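Local coordinates for DNA-binding protein HU (Anabaena sp., PDB 1P71), which binds and bends DNA as a histone-like homodimer, wrapping it and so guarding it against denaturation under extreme conditions, at the interface of chains A and B. Numbering follows the deposited sequence. Chains: chain A/B, DNA-binding protein HU.

The interface of chains A and B. Residues chain A 81, 85, 89; chain B 32-33, 36, 50, 77.
Between B:Ile33 and B:Pro77 the phenyl ring of A:Phe85 is clasped on both faces, in an apolar patch of the homodimer interface, repeated by the two-fold with the chains exchanged, in this bacterial histone-like (HU/IHF family) protein. The CG1 methylene of B:Ile33 lies over one face, near the rim, 3.7 Å from CG of A:Phe85. Over the opposite face comes the pyrrolidine ring of B:Pro77, its CB 3.6 Å from CE1 of A:Phe85; both approaches are CH-pi contacts. The edge of the phenyl ring meets B:Val36, whose CB lies in the ring plane, while the CG1 methyl of this valine is 3.8 Å from CE1 of A:Phe85. With CG anti to the backbone N (chi1 -159°), the aromatic ring reaches from helix 83-89 of chain A to helix 18-37 and strand 74-81 of chain B. Cut back to an alanine, A:Phe85 would probably leave a gap between B:Ile33 and B:Pro77 and take from B:Val36 the ring edge it packs on. B:Pro77 also turns its CG toward the CB methyl of A:Ala81, a tight 3.5 Å contact between residues of the two chains' 74-81 strands. One helical turn beyond A:Phe85, A:Val89 extends the seam: its CG2 methyl lies 3.9 Å from CG1 of B:Val36, and its other methyl, CG1, is 4.1 Å from CD of B:Pro77. B:Phe50 and B:Ile32 border the patch more loosely, facing the far end of the A:Phe85 ring.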
ATOM      1  N   ALA A  81       3.059  -0.296  -6.356  1.00 26.79           N
ATOM      2  CA  ALA A  81       4.368  -0.210  -5.737  1.00 26.23           C
ATOM      3  C   ALA A  81       5.320   0.568  -6.625  1.00 25.79           C
ATOM      4  O   ALA A  81       5.282   0.436  -7.826  1.00 25.06           O
ATOM      5  CB  ALA A  81       4.907  -1.600  -5.467  1.00 25.93           C
ATOM      6  N   PHE A  85      10.580  -0.051  -4.207  1.00 25.32           N
ATOM      7  CA  PHE A  85       9.894  -1.151  -3.531  1.00 24.95           C
ATOM      8  C   PHE A  85       9.977  -2.449  -4.376  1.00 24.72           C
ATOM      9  O   PHE A  85      10.402  -3.491  -3.888  1.00 24.21           O
ATOM     10  CB  PHE A  85       8.452  -0.741  -3.235  1.00 24.57           C
ATOM     11  CG  PHE A  85       7.787  -1.540  -2.147  1.00 26.06           C
ATOM     12  CD1 PHE A  85       8.359  -2.736  -1.661  1.00 27.19           C
ATOM     13  CD2 PHE A  85       6.588  -1.110  -1.609  1.00 27.04           C
ATOM     14  CE1 PHE A  85       7.733  -3.459  -0.661  1.00 27.48           C
ATOM     15  CE2 PHE A  85       5.955  -1.837  -0.594  1.00 28.30           C
ATOM     16  CZ  PHE A  85       6.528  -3.016  -0.126  1.00 25.96           C
ATOM     17  N   VAL A  89      12.306  -5.937  -3.379  1.00 26.25           N
ATOM     18  CA  VAL A  89      11.611  -7.220  -3.353  1.00 26.30           C
ATOM     19  C   VAL A  89      12.146  -8.152  -4.455  1.00 26.40           C
ATOM     20  O   VAL A  89      12.286  -9.357  -4.249  1.00 25.76           O
ATOM     21  CB  VAL A  89      10.067  -7.015  -3.473  1.00 26.06           C
ATOM     22  CG1 VAL A  89       9.351  -8.333  -3.643  1.00 27.05           C
ATOM     23  CG2 VAL A  89       9.546  -6.319  -2.256  1.00 25.70           C
TER
ATOM     24  N   ILE B  32       8.888  -0.851   6.202  1.00 28.28           N
ATOM     25  CA  ILE B  32       7.941  -1.696   5.485  1.00 28.61           C
ATOM     26  C   ILE B  32       8.609  -2.372   4.272  1.00 28.47           C
ATOM     27  O   ILE B  32       8.471  -3.579   4.087  1.00 28.77           O
ATOM     28  CB  ILE B  32       6.659  -0.909   5.047  1.00 27.80           C
ATOM     29  CG1 ILE B  32       5.741  -0.640   6.243  1.00 27.69           C
ATOM     30  CG2 ILE B  32       5.904  -1.714   4.052  1.00 28.74           C
ATOM     31  CD1 ILE B  32       4.753   0.581   6.049  1.00 28.95           C
ATOM     32  N   ILE B  33       9.327  -1.601   3.457  1.00 28.23           N
ATOM     33  CA  ILE B  33       9.977  -2.132   2.258  1.00 27.63           C
ATOM     34  C   ILE B  33      10.963  -3.245   2.607  1.00 28.10           C
ATOM     35  O   ILE B  33      11.028  -4.273   1.928  1.00 27.32           O
ATOM     36  CB  ILE B  33      10.691  -0.990   1.501  1.00 28.13           C
ATOM     37  CG1 ILE B  33       9.664  -0.145   0.733  1.00 28.22           C
ATOM     38  CG2 ILE B  33      11.769  -1.530   0.555  1.00 26.98           C
ATOM     39  CD1 ILE B  33      10.244   1.046  -0.038  1.00 30.74           C
ATOM     40  N   VAL B  36       9.072  -6.360   3.953  1.00 27.78           N
ATOM     41  CA  VAL B  36       8.490  -7.100   2.829  1.00 27.88           C
ATOM     42  C   VAL B  36       9.549  -7.792   1.977  1.00 28.09           C
ATOM     43  O   VAL B  36       9.399  -8.968   1.640  1.00 28.27           O
ATOM     44  CB  VAL B  36       7.558  -6.219   1.960  1.00 27.56           C
ATOM     45  CG1 VAL B  36       7.144  -6.963   0.695  1.00 27.44           C
ATOM     46  CG2 VAL B  36       6.344  -5.785   2.778  1.00 28.36           C
ATOM     47  N   PHE B  50       0.901  -5.421   3.893  1.00 28.26           N
ATOM     48  CA  PHE B  50       1.855  -5.523   2.780  1.00 28.18           C
ATOM     49  C   PHE B  50       2.602  -6.862   2.831  1.00 28.40           C
ATOM     50  O   PHE B  50       3.082  -7.287   3.900  1.00 28.14           O
ATOM     51  CB  PHE B  50       2.907  -4.399   2.809  1.00 27.84           C
ATOM     52  CG  PHE B  50       2.335  -3.025   2.748  1.00 28.94           C
ATOM     53  CD1 PHE B  50       1.852  -2.412   3.899  1.00 27.30           C
ATOM     54  CD2 PHE B  50       2.259  -2.335   1.532  1.00 30.12           C
ATOM     55  CE1 PHE B  50       1.294  -1.121   3.856  1.00 29.64           C
ATOM     56  CE2 PHE B  50       1.692  -1.052   1.483  1.00 27.70           C
ATOM     57  CZ  PHE B  50       1.217  -0.451   2.638  1.00 30.33           C
ATOM     58  N   PRO B  77       5.617  -6.905  -4.519  1.00 28.52           N
ATOM     59  CA  PRO B  77       4.914  -6.437  -3.328  1.00 28.84           C
ATOM     60  C   PRO B  77       3.415  -6.333  -3.575  1.00 29.22           C
ATOM     61  O   PRO B  77       2.988  -6.006  -4.688  1.00 29.45           O
ATOM     62  CB  PRO B  77       5.525  -5.053  -3.068  1.00 29.18           C
ATOM     63  CG  PRO B  77       6.179  -4.640  -4.326  1.00 28.57           C
ATOM     64  CD  PRO B  77       6.421  -5.850  -5.168  1.00 28.78           C
TER